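PDB 4WZZ: putative sugar ABC transporter, substrate-binding protein from Clostridium phytofermentans, which probably serves as the extracytoplasmic sugar-binding component of an ABC transporter, and holds L-rhamnose in the crystal between its two lobes. Local coordinates for residues K77-A82 with L305-S310; S150-V155 with I311-G316; D169-I174 with I241-A246; S277-Y282 with H289-M294. One frame throughout, in Å; residues are numbered along the deposited sequence.

How the interactions relate
All four contacts belong to the two-lobed fold of a periplasmic binding protein, with rhamnose bound between the lobes. Interactions 1 and 2 lie in one lobe, their centres 12 Å apart; both use helix 299-315, which packs beside the sheet containing strand 154-156. Interactions 3 and 4 lie in the other, 14 Å apart between centres, and touch where Asp-173 OD2 meets Tyr-293 OH at 2.6 Å, a probable hydrogen bond. Along the chain, 169-174 with 241-246 precedes 277-282 with 289-294, and both are nested inside the loops closed by interactions 1 and 2. The chain crosses between the lobes more than once, with helix 299-315 added to the first after most of the second is built.

Interaction 1: K77-A82 with L305-S310; sequences KQVIEA and LAAYAS
Val-79 places CG1 anti to its backbone N (chi1 166°) and Tyr-308 swings CG beside its own N, which brings the methyl over the phenol ring. The contact is a helix-helix packing in the first lobe of a periplasmic binding protein fold: the last turns of helix 67-82 lie against helix 299-315, their local axes 8.2 Å apart at 38°. Val-79 CG1 stands 3.6 Å from the centroid of the Tyr-308 ring and 17° off its normal, a CH-pi contact made over the face; the two side chains cross at about a right angle. Val-79 CG2 reaches the phenol end of the same ring, so both branches of the valine are engaged.

The small side chain of Ala-307 is consistent with the close approach. Ala-307 CA is 5.9 Å from Ile-80 CA, and its methyl touches two neighbouring side chains of the facing helix, with Ala-307 CB 3.6 Å from Val-79 CG1 and 3.7 Å from Ile-80 CD1. All four residues are buried. Tyr-51 meets the Tyr-308 ring edge-to-face. Ala-306 packs on Leu-140 of strand 138-142 and Ile-80 on Cys-87 of strand 86-90, which sets the two helices side by side against the same sheet.

Within helix 299-315, Ser-310 OG donates to Ala-306 O at 2.6 Å, while Ser-310 N reaches the same oxygen from the opposite face of its carbonyl plane.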
loop_
_atom_site.group_PDB
_atom_site.type_symbol
_atom_site.label_atom_id
_atom_site.label_comp_id
_atom_site.label_asym_id
_atom_site.label_seq_id
_atom_site.Cartn_x
_atom_site.Cartn_y
_atom_site.Cartn_z
ATOM N N LYS A 77 1.043 15.642 4.930
ATOM C CA LYS A 77 1.077 16.824 5.779
ATOM C C LYS A 77 2.092 17.843 5.258
ATOM O O LYS A 77 1.825 19.044 5.230
ATOM C CB LYS A 77 1.398 16.439 7.217
ATOM C CG LYS A 77 1.652 17.632 8.152
ATOM C CD LYS A 77 2.003 17.128 9.527
ATOM C CE LYS A 77 2.365 18.263 10.478
ATOM N NZ LYS A 77 1.585 18.225 11.748
ATOM N N GLN A 78 3.247 17.358 4.823
ATOM C CA GLN A 78 4.306 18.257 4.390
ATOM C C GLN A 78 3.822 19.154 3.254
ATOM O O GLN A 78 4.008 20.381 3.282
ATOM C CB GLN A 78 5.529 17.448 3.979
ATOM C CG GLN A 78 6.778 18.275 3.849
ATOM C CD GLN A 78 6.902 18.890 2.480
ATOM O OE1 GLN A 78 7.073 20.107 2.329
ATOM N NE2 GLN A 78 6.817 18.047 1.462
ATOM N N VAL A 79 3.173 18.553 2.264
ATOM C CA VAL A 79 2.716 19.310 1.093
ATOM C C VAL A 79 1.530 20.214 1.427
ATOM O O VAL A 79 1.485 21.378 1.001
ATOM C CB VAL A 79 2.381 18.366 -0.101
ATOM C CG1 VAL A 79 1.588 19.084 -1.186
ATOM C CG2 VAL A 79 3.667 17.807 -0.697
ATOM N N ILE A 80 0.590 19.702 2.215
ATOM C CA ILE A 80 -0.558 20.498 2.607
ATOM C C ILE A 80 -0.118 21.777 3.331
ATOM O O ILE A 80 -0.564 22.894 3.003
ATOM C CB ILE A 80 -1.475 19.678 3.521
ATOM C CG1 ILE A 80 -2.130 18.537 2.739
ATOM C CG2 ILE A 80 -2.520 20.574 4.145
ATOM C CD1 ILE A 80 -2.937 18.982 1.555
ATOM N N GLU A 81 0.750 21.605 4.318
ATOM C CA GLU A 81 1.246 22.709 5.135
ATOM C C GLU A 81 2.134 23.668 4.340
ATOM O O GLU A 81 2.078 24.871 4.530
ATOM C CB GLU A 81 1.999 22.166 6.349
ATOM C CG GLU A 81 1.058 21.586 7.411
ATOM C CD GLU A 81 1.773 21.128 8.674
ATOM O OE1 GLU A 81 3.021 20.963 8.660
ATOM O OE2 GLU A 81 1.077 20.925 9.689
ATOM N N ALA A 82 2.971 23.127 3.471
ATOM C CA ALA A 82 3.861 23.962 2.666
ATOM C C ALA A 82 3.061 24.944 1.843
ATOM O O ALA A 82 3.523 26.047 1.550
ATOM C CB ALA A 82 4.716 23.102 1.760
ATOM N N LEU A 305 1.732 13.218 -3.394
ATOM C CA LEU A 305 0.891 13.299 -4.595
ATOM C C LEU A 305 -0.571 13.369 -4.195
ATOM O O LEU A 305 -1.357 14.109 -4.783
ATOM C CB LEU A 305 1.132 12.075 -5.485
ATOM C CG LEU A 305 0.247 12.001 -6.721
ATOM C CD1 LEU A 305 0.438 13.217 -7.596
ATOM C CD2 LEU A 305 0.551 10.731 -7.488
ATOM N N ALA A 306 -0.943 12.587 -3.190
ATOM C CA ALA A 306 -2.305 12.630 -2.680
ATOM C C ALA A 306 -2.645 14.018 -2.157
ATOM O O ALA A 306 -3.791 14.483 -2.310
ATOM C CB ALA A 306 -2.505 11.579 -1.593
ATOM N N ALA A 307 -1.661 14.692 -1.556
ATOM C CA ALA A 307 -1.873 16.062 -1.094
ATOM C C ALA A 307 -2.047 17.017 -2.277
ATOM O O ALA A 307 -2.952 17.850 -2.270
ATOM C CB ALA A 307 -0.722 16.524 -0.183
ATOM N N TYR A 308 -1.195 16.911 -3.294
ATOM C CA TYR A 308 -1.353 17.780 -4.461
ATOM C C TYR A 308 -2.725 17.582 -5.102
ATOM O O TYR A 308 -3.388 18.551 -5.521
ATOM C CB TYR A 308 -0.244 17.551 -5.488
ATOM C CG TYR A 308 1.098 18.090 -5.058
ATOM C CD1 TYR A 308 1.274 19.441 -4.806
ATOM C CD2 TYR A 308 2.200 17.245 -4.912
ATOM C CE1 TYR A 308 2.499 19.945 -4.415
ATOM C CE2 TYR A 308 3.429 17.739 -4.529
ATOM C CZ TYR A 308 3.576 19.092 -4.285
ATOM O OH TYR A 308 4.791 19.604 -3.892
ATOM N N ALA A 309 -3.163 16.328 -5.186
ATOM C CA ALA A 309 -4.445 16.009 -5.802
ATOM C C ALA A 309 -5.598 16.506 -4.935
ATOM O O ALA A 309 -6.608 17.009 -5.450
ATOM C CB ALA A 309 -4.565 14.499 -6.062
ATOM N N SER A 310 -5.434 16.407 -3.616
ATOM C CA SER A 310 -6.429 16.922 -2.690
ATOM C C SER A 310 -6.604 18.436 -2.864
ATOM O O SER A 310 -7.718 18.948 -2.916
ATOM C CB SER A 310 -5.992 16.658 -1.249
ATOM O OG SER A 310 -5.936 15.266 -0.998
#

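Interaction 2: S150-V155 with I311-G316; sequences SRKVFV and ISLVNG
This is a sparse apolar contact between a helix and an edge of the sheet region, in which Leu-313, near the C-terminal end of helix 299-315, projects toward Lys-152 and Val-153 of segment 150-155, which leads into strand 154-156. It belongs to the alpha/beta layering of the first lobe: the segment 150-155 pairs by backbone with strand 138-142 on one flank and with strand 349-352 on the other, and the helix packs over this part of the sheet.

Both methyls of Leu-313 are used. With CG beside the backbone N (chi1 -71°), the side chain forks toward the sheet: Leu-313 CD2 lies 4.0 Å from Lys-152 CD and 4.1 Å from Lys-152 CB, and Leu-313 CD1 is 4.4 Å from Val-153 CG1, a looser approach. The lysine chain is extended beyond CG and runs past the leucine in the opposite direction, its CB and CD methylenes meeting CD2. Leu-140 lies against both Leu-313 and Val-153 and joins them from strand 138-142.

Every contact across the pair is carbon to carbon, with 118 Å² buried in all. Its chemistry implies shape-based packing with little directional constraint, in which the aliphatic stem of Lys-152 borders the buried side chains of Val-153 and Leu-313.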
loop_
_atom_site.group_PDB
_atom_site.type_symbol
_atom_site.label_atom_id
_atom_site.label_comp_id
_atom_site.label_asym_id
_atom_site.label_seq_id
_atom_site.Cartn_x
_atom_site.Cartn_y
_atom_site.Cartn_z
ATOM N N SER A 150 -17.533 6.109 -3.427
ATOM C CA SER A 150 -17.138 6.680 -2.148
ATOM C C SER A 150 -16.005 7.696 -2.275
ATOM O O SER A 150 -15.444 8.115 -1.264
ATOM C CB SER A 150 -16.702 5.543 -1.206
ATOM O OG SER A 150 -17.791 4.679 -0.908
ATOM N N ARG A 151 -15.647 8.068 -3.499
ATOM C CA ARG A 151 -14.474 8.916 -3.723
ATOM C C ARG A 151 -14.577 9.694 -5.028
ATOM O O ARG A 151 -15.373 9.351 -5.900
ATOM C CB ARG A 151 -13.211 8.044 -3.794
ATOM C CG ARG A 151 -13.098 7.294 -5.114
ATOM C CD ARG A 151 -11.899 6.392 -5.164
ATOM N NE ARG A 151 -11.589 5.958 -6.535
ATOM C CZ ARG A 151 -11.656 4.701 -6.979
ATOM N NH1 ARG A 151 -12.074 3.705 -6.206
ATOM N NH2 ARG A 151 -11.304 4.434 -8.227
ATOM N N LYS A 152 -13.769 10.738 -5.168
ATOM C CA LYS A 152 -13.676 11.437 -6.442
ATOM C C LYS A 152 -12.516 10.872 -7.266
ATOM O O LYS A 152 -12.551 10.926 -8.497
ATOM C CB LYS A 152 -13.547 12.949 -6.227
ATOM C CG LYS A 152 -14.844 13.572 -5.774
ATOM C CD LYS A 152 -14.710 15.070 -5.654
ATOM C CE LYS A 152 -16.052 15.758 -5.671
ATOM N NZ LYS A 152 -15.923 17.157 -5.172
ATOM N N VAL A 153 -11.515 10.301 -6.595
ATOM C CA VAL A 153 -10.366 9.727 -7.283
ATOM C C VAL A 153 -9.549 8.882 -6.307
ATOM O O VAL A 153 -9.610 9.113 -5.107
ATOM C CB VAL A 153 -9.469 10.818 -7.898
ATOM C CG1 VAL A 153 -8.785 11.664 -6.805
ATOM C CG2 VAL A 153 -8.464 10.205 -8.883
ATOM N N PHE A 154 -8.814 7.908 -6.841
ATOM C CA PHE A 154 -7.896 7.070 -6.046
ATOM C C PHE A 154 -6.468 7.360 -6.452
ATOM O O PHE A 154 -6.152 7.461 -7.643
ATOM C CB PHE A 154 -8.196 5.585 -6.269
ATOM C CG PHE A 154 -7.277 4.655 -5.510
ATOM C CD1 PHE A 154 -7.175 4.753 -4.141
ATOM C CD2 PHE A 154 -6.539 3.670 -6.169
ATOM C CE1 PHE A 154 -6.353 3.925 -3.420
ATOM C CE2 PHE A 154 -5.708 2.840 -5.443
ATOM C CZ PHE A 154 -5.620 2.973 -4.062
ATOM N N VAL A 155 -5.598 7.520 -5.467
ATOM C CA VAL A 155 -4.185 7.742 -5.736
ATOM C C VAL A 155 -3.487 6.441 -5.431
ATOM O O VAL A 155 -3.389 6.033 -4.270
ATOM C CB VAL A 155 -3.590 8.897 -4.920
ATOM C CG1 VAL A 155 -2.129 9.099 -5.290
ATOM C CG2 VAL A 155 -4.369 10.168 -5.181
ATOM N N ILE A 311 -5.487 19.153 -2.920
ATOM C CA ILE A 311 -5.534 20.603 -3.105
ATOM C C ILE A 311 -6.189 20.924 -4.434
ATOM O O ILE A 311 -6.934 21.900 -4.540
ATOM C CB ILE A 311 -4.144 21.232 -3.054
ATOM C CG1 ILE A 311 -3.548 21.061 -1.649
ATOM C CG2 ILE A 311 -4.220 22.736 -3.385
ATOM C CD1 ILE A 311 -2.075 21.390 -1.554
ATOM N N SER A 312 -5.922 20.096 -5.445
ATOM C CA SER A 312 -6.472 20.328 -6.783
ATOM C C SER A 312 -7.987 20.156 -6.808
ATOM O O SER A 312 -8.689 20.926 -7.465
ATOM C CB SER A 312 -5.800 19.420 -7.805
ATOM O OG SER A 312 -4.434 19.765 -7.937
ATOM N N LEU A 313 -8.490 19.155 -6.087
ATOM C CA LEU A 313 -9.928 19.005 -5.864
ATOM C C LEU A 313 -10.546 20.199 -5.136
ATOM O O LEU A 313 -11.612 20.689 -5.533
ATOM C CB LEU A 313 -10.223 17.735 -5.067
ATOM C CG LEU A 313 -10.042 16.387 -5.764
ATOM C CD1 LEU A 313 -10.158 15.259 -4.748
ATOM C CD2 LEU A 313 -11.041 16.180 -6.906
ATOM N N VAL A 314 -9.898 20.664 -4.069
ATOM C CA VAL A 314 -10.441 21.777 -3.295
ATOM C C VAL A 314 -10.439 23.072 -4.109
ATOM O O VAL A 314 -11.369 23.882 -4.010
ATOM C CB VAL A 314 -9.655 21.989 -1.971
ATOM C CG1 VAL A 314 -10.043 23.323 -1.296
ATOM C CG2 VAL A 314 -9.874 20.813 -1.017
ATOM N N ASN A 315 -9.391 23.280 -4.895
ATOM C CA ASN A 315 -9.270 24.500 -5.682
ATOM C C ASN A 315 -9.998 24.394 -7.023
ATOM O O ASN A 315 -10.099 25.375 -7.758
ATOM C CB ASN A 315 -7.798 24.866 -5.897
ATOM C CG ASN A 315 -7.154 25.458 -4.654
ATOM O OD1 ASN A 315 -7.826 25.729 -3.654
ATOM N ND2 ASN A 315 -5.848 25.675 -4.715
ATOM N N GLY A 316 -10.500 23.199 -7.332
ATOM C CA GLY A 316 -11.316 22.976 -8.509
ATOM C C GLY A 316 -10.527 22.821 -9.797
ATOM O O GLY A 316 -11.103 22.890 -10.879
#

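Interaction 3: D169-I174 with I241-A246; sequences DAILDI and IKVICA
Ile-171 and Ile-174, one helical turn apart on helix 160-174, face Val-243 and Cys-245, alternate residues of strand 243-246, and the contacts between the two segments are apolar. The short helical and strand segments run at 160° to each other, with their axes 9.3 Å apart at closest approach. Val-243 divides its two branches between the isoleucines: Val-243 CG1 lies 4.1 Å from Ile-171 CG1, and Val-243 CG2 is at the same 4.1 Å from Ile-174 CG2. The first pair of side chains meets at a slant, the second at about a right angle. Ile-171 also reaches along the strand. It turns CG1 away from its carbonyl carbon (chi1 -67°), and its CD1 comes 3.9 Å from Cys-245 CB and 4.1 Å from Cys-245 SG.

Backbone hydrogen bonds fix the strand from both flanks. Strands 179-185 and 269-272 pair with it in the parallel sheet of the second lobe, and Trp-181 on the former packs against Ile-171, Val-243 and Cys-245. The helix covers one face of this sheet, part of the lobe's alpha/beta layering, while helix 224-237 meets Ile-244 on the other face.

Polar and charged groups lie on other sides of the helix, where Asp-169 forms a salt bridge with Lys-208 and Asp-173 bonds to Tyr-293. That division implies a seam resting on dispersion and the exclusion of water, with the carboxylates serving polar partners away from it.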
loop_
_atom_site.group_PDB
_atom_site.type_symbol
_atom_site.label_atom_id
_atom_site.label_comp_id
_atom_site.label_asym_id
_atom_site.label_seq_id
_atom_site.Cartn_x
_atom_site.Cartn_y
_atom_site.Cartn_z
ATOM N N ASP A 169 6.852 -12.906 -10.647
ATOM C CA ASP A 169 8.167 -13.164 -11.236
ATOM C C ASP A 169 9.200 -13.367 -10.139
ATOM O O ASP A 169 10.078 -14.220 -10.279
ATOM C CB ASP A 169 8.588 -12.040 -12.187
ATOM C CG ASP A 169 7.815 -12.064 -13.513
ATOM O OD1 ASP A 169 7.283 -13.137 -13.881
ATOM O OD2 ASP A 169 7.730 -11.009 -14.192
ATOM N N ALA A 170 9.080 -12.636 -9.025
ATOM C CA ALA A 170 9.959 -12.848 -7.892
ATOM C C ALA A 170 9.806 -14.235 -7.320
ATOM O O ALA A 170 10.791 -14.935 -7.067
ATOM C CB ALA A 170 9.711 -11.803 -6.800
ATOM N N ILE A 171 8.569 -14.669 -7.120
ATOM C CA ILE A 171 8.345 -16.014 -6.587
ATOM C C ILE A 171 8.930 -17.073 -7.520
ATOM O O ILE A 171 9.590 -18.006 -7.077
ATOM C CB ILE A 171 6.850 -16.265 -6.330
ATOM C CG1 ILE A 171 6.332 -15.359 -5.191
ATOM C CG2 ILE A 171 6.612 -17.713 -5.983
ATOM C CD1 ILE A 171 4.866 -14.980 -5.360
ATOM N N LEU A 172 8.705 -16.905 -8.817
ATOM C CA LEU A 172 9.174 -17.872 -9.791
ATOM C C LEU A 172 10.705 -17.977 -9.741
ATOM O O LEU A 172 11.270 -19.057 -9.835
ATOM C CB LEU A 172 8.704 -17.478 -11.194
ATOM C CG LEU A 172 9.117 -18.455 -12.300
ATOM C CD1 LEU A 172 8.437 -19.805 -12.108
ATOM C CD2 LEU A 172 8.796 -17.884 -13.660
ATOM N N ASP A 173 11.359 -16.830 -9.626
ATOM C CA ASP A 173 12.815 -16.763 -9.577
ATOM C C ASP A 173 13.345 -17.370 -8.291
ATOM O O ASP A 173 14.160 -18.295 -8.299
ATOM C CB ASP A 173 13.245 -15.296 -9.679
ATOM C CG ASP A 173 14.747 -15.115 -9.568
ATOM O OD1 ASP A 173 15.508 -16.000 -10.035
ATOM O OD2 ASP A 173 15.169 -14.074 -9.037
ATOM N N ILE A 174 12.859 -16.849 -7.168
ATOM C CA ILE A 174 13.387 -17.203 -5.864
ATOM C C ILE A 174 13.118 -18.675 -5.494
ATOM O O ILE A 174 13.914 -19.297 -4.788
ATOM C CB ILE A 174 12.822 -16.227 -4.803
ATOM C CG1 ILE A 174 13.333 -14.810 -5.089
ATOM C CG2 ILE A 174 13.173 -16.676 -3.425
ATOM C CD1 ILE A 174 12.488 -13.720 -4.399
ATOM N N ILE A 241 7.361 -25.467 2.235
ATOM C CA ILE A 241 7.144 -24.229 1.497
ATOM C C ILE A 241 8.469 -23.621 1.033
ATOM O O ILE A 241 9.479 -23.649 1.757
ATOM C CB ILE A 241 6.341 -23.227 2.365
ATOM C CG1 ILE A 241 5.933 -22.021 1.537
ATOM C CG2 ILE A 241 7.135 -22.766 3.572
ATOM C CD1 ILE A 241 4.963 -21.136 2.265
ATOM N N LYS A 242 8.484 -23.091 -0.181
ATOM C CA LYS A 242 9.703 -22.520 -0.732
ATOM C C LYS A 242 9.765 -21.006 -0.571
ATOM O O LYS A 242 10.847 -20.452 -0.399
ATOM C CB LYS A 242 9.819 -22.883 -2.212
ATOM C CG LYS A 242 9.984 -24.373 -2.451
ATOM C CD LYS A 242 11.268 -24.881 -1.831
ATOM C CE LYS A 242 11.221 -26.401 -1.578
ATOM N NZ LYS A 242 12.510 -26.938 -1.030
ATOM N N VAL A 243 8.617 -20.333 -0.685
ATOM C CA VAL A 243 8.565 -18.882 -0.654
ATOM C C VAL A 243 7.312 -18.419 0.079
ATOM O O VAL A 243 6.205 -18.941 -0.156
ATOM C CB VAL A 243 8.527 -18.271 -2.074
ATOM C CG1 VAL A 243 8.581 -16.756 -2.001
ATOM C CG2 VAL A 243 9.658 -18.810 -2.932
ATOM N N ILE A 244 7.500 -17.430 0.948
ATOM C CA ILE A 244 6.406 -16.649 1.516
ATOM C C ILE A 244 6.404 -15.292 0.813
ATOM O O ILE A 244 7.428 -14.631 0.718
ATOM C CB ILE A 244 6.536 -16.477 3.037
ATOM C CG1 ILE A 244 6.408 -17.842 3.743
ATOM C CG2 ILE A 244 5.468 -15.535 3.575
ATOM C CD1 ILE A 244 6.790 -17.792 5.232
ATOM N N CYS A 245 5.249 -14.921 0.280
ATOM C CA CYS A 245 5.059 -13.626 -0.342
ATOM C C CYS A 245 4.189 -12.816 0.591
ATOM O O CYS A 245 3.046 -13.179 0.864
ATOM C CB CYS A 245 4.401 -13.772 -1.713
ATOM S SG CYS A 245 4.109 -12.137 -2.437
ATOM N N ALA A 246 4.746 -11.726 1.121
ATOM C CA ALA A 246 4.067 -10.885 2.107
ATOM C C ALA A 246 3.861 -9.460 1.549
ATOM O O ALA A 246 4.732 -8.568 1.698
ATOM C CB ALA A 246 4.904 -10.835 3.415
#

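Interaction 4: S277-Y282 with H289-M294; sequences SEMADY and HSCPYM
Tyr-282 O accepts the hydrogen bond across the pair, from Cys-291 N at 3.2 Å with an N-H...O angle of 153°. His-289 packs around the same turn of chain: His-289 CB is 3.4 Å from Tyr-282 O, and the ring presents its edge to Asp-281, with His-289 CD2 3.3 Å from Asp-281 O. On the other side of the imidazole, ND1 is hydrogen-bonded to Asp-286.

These residues bracket a connection in the second lobe of the periplasmic binding protein fold. The helix that includes 277-279 runs on into 3-10 geometry at 280-282, and the chain returns beside it before entering strand 294-296, with Ser-290 bonded by backbone to Leu-270 of the lobe's parallel sheet.

The apolar part is built around two selenomethionines. Met-279, bent at chi2 and chi3 (-65° and -64°), curls its CE to 3.8 Å from Cys-291 CB, with Cys-291 SG at 3.9 Å. From the returning chain Met-294, bent at chi2, sends its own CE back to Met-279 CB, also at 3.9 Å, the two side chains lying askew to each other. Ile-283 packs against both Cys-291 and Met-294.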
loop_
_atom_site.group_PDB
_atom_site.type_symbol
_atom_site.label_atom_id
_atom_site.label_comp_id
_atom_site.label_asym_id
_atom_site.label_seq_id
_atom_site.Cartn_x
_atom_site.Cartn_y
_atom_site.Cartn_z
ATOM N N SER A 277 14.022 0.486 5.179
ATOM C CA SER A 277 14.520 0.729 6.540
ATOM C C SER A 277 14.357 -0.490 7.462
ATOM O O SER A 277 15.235 -0.786 8.274
ATOM C CB SER A 277 13.818 1.941 7.153
ATOM O OG SER A 277 12.424 1.691 7.267
ATOM N N GLU A 278 13.235 -1.187 7.343
ATOM C CA GLU A 278 12.948 -2.364 8.155
ATOM C C GLU A 278 13.582 -3.653 7.613
ATOM O O GLU A 278 13.926 -4.566 8.375
ATOM C CB GLU A 278 11.432 -2.559 8.238
ATOM C CG GLU A 278 10.739 -1.478 9.029
ATOM C CD GLU A 278 9.275 -1.796 9.274
ATOM O OE1 GLU A 278 8.568 -2.163 8.323
ATOM O OE2 GLU A 278 8.832 -1.663 10.426
HETATM N N MSE A 279 13.718 -3.750 6.297
HETATM C CA MSE A 279 14.118 -5.003 5.695
HETATM C C MSE A 279 15.608 -5.081 5.397
HETATM O O MSE A 279 16.083 -6.142 5.051
HETATM C CB MSE A 279 13.346 -5.236 4.400
HETATM C CG MSE A 279 11.882 -5.510 4.612
HETATM SE SE MSE A 279 11.650 -7.194 5.571
HETATM C CE MSE A 279 12.393 -8.411 4.210
ATOM N N ALA A 280 16.329 -3.978 5.558
ATOM C CA ALA A 280 17.738 -3.912 5.156
ATOM C C ALA A 280 18.573 -5.104 5.661
ATOM O O ALA A 280 19.345 -5.715 4.911
ATOM C CB ALA A 280 18.335 -2.627 5.640
ATOM N N ASP A 281 18.414 -5.453 6.923
ATOM C CA ASP A 281 19.271 -6.495 7.494
ATOM C C ASP A 281 18.835 -7.902 7.090
ATOM O O ASP A 281 19.558 -8.872 7.382
ATOM C CB ASP A 281 19.311 -6.385 9.005
ATOM C CG ASP A 281 19.872 -5.053 9.490
ATOM O OD1 ASP A 281 20.585 -4.361 8.718
ATOM O OD2 ASP A 281 19.601 -4.708 10.665
ATOM N N TYR A 282 17.674 -8.038 6.439
ATOM C CA TYR A 282 17.177 -9.340 6.025
ATOM C C TYR A 282 17.368 -9.607 4.560
ATOM O O TYR A 282 17.021 -10.681 4.070
ATOM C CB TYR A 282 15.691 -9.455 6.311
ATOM C CG TYR A 282 15.327 -9.309 7.742
ATOM C CD1 TYR A 282 15.689 -10.277 8.673
ATOM C CD2 TYR A 282 14.569 -8.246 8.173
ATOM C CE1 TYR A 282 15.332 -10.165 9.979
ATOM C CE2 TYR A 282 14.207 -8.124 9.476
ATOM C CZ TYR A 282 14.576 -9.086 10.378
ATOM O OH TYR A 282 14.188 -8.956 11.679
ATOM N N HIS A 289 20.204 -14.939 4.641
ATOM C CA HIS A 289 19.195 -13.898 4.523
ATOM C C HIS A 289 17.997 -14.484 3.818
ATOM O O HIS A 289 18.155 -15.122 2.794
ATOM C CB HIS A 289 19.741 -12.745 3.709
ATOM C CG HIS A 289 20.879 -12.059 4.374
ATOM N ND1 HIS A 289 22.172 -12.532 4.304
ATOM C CD2 HIS A 289 20.910 -10.984 5.194
ATOM C CE1 HIS A 289 22.954 -11.754 5.029
ATOM N NE2 HIS A 289 22.213 -10.806 5.570
ATOM N N SER A 290 16.809 -14.255 4.352
ATOM C CA SER A 290 15.613 -14.871 3.771
ATOM C C SER A 290 15.106 -14.144 2.536
ATOM O O SER A 290 14.415 -14.748 1.737
ATOM C CB SER A 290 14.465 -14.934 4.779
ATOM O OG SER A 290 14.054 -13.636 5.108
ATOM N N CYS A 291 15.448 -12.868 2.366
ATOM C CA CYS A 291 14.851 -12.078 1.299
ATOM C C CYS A 291 15.867 -11.629 0.254
ATOM O O CYS A 291 16.667 -10.735 0.488
ATOM C CB CYS A 291 14.186 -10.849 1.918
ATOM S SG CYS A 291 13.378 -9.736 0.731
ATOM N N PRO A 292 15.832 -12.248 -0.928
ATOM C CA PRO A 292 16.787 -11.881 -1.970
ATOM C C PRO A 292 16.478 -10.520 -2.559
ATOM O O PRO A 292 17.399 -9.833 -2.995
ATOM C CB PRO A 292 16.597 -12.974 -3.031
ATOM C CG PRO A 292 15.787 -14.026 -2.371
ATOM C CD PRO A 292 14.987 -13.385 -1.316
ATOM N N TYR A 293 15.201 -10.149 -2.540
ATOM C CA TYR A 293 14.748 -8.846 -3.009
ATOM C C TYR A 293 13.262 -8.720 -2.786
ATOM O O TYR A 293 12.550 -9.715 -2.553
ATOM C CB TYR A 293 15.098 -8.573 -4.479
ATOM C CG TYR A 293 14.593 -9.590 -5.495
ATOM C CD1 TYR A 293 15.364 -10.688 -5.846
ATOM C CD2 TYR A 293 13.372 -9.416 -6.142
ATOM C CE1 TYR A 293 14.933 -11.600 -6.793
ATOM C CE2 TYR A 293 12.936 -10.332 -7.119
ATOM C CZ TYR A 293 13.723 -11.418 -7.423
ATOM O OH TYR A 293 13.321 -12.354 -8.366
HETATM N N MSE A 294 12.817 -7.471 -2.777
HETATM C CA MSE A 294 11.395 -7.172 -2.585
HETATM C C MSE A 294 11.098 -5.860 -3.306
HETATM O O MSE A 294 11.963 -5.323 -4.008
HETATM C CB MSE A 294 11.065 -7.119 -1.098
HETATM C CG MSE A 294 11.917 -6.179 -0.302
HETATM SE SE MSE A 294 11.148 -4.388 -0.329
HETATM C CE MSE A 294 12.386 -3.527 1.000
#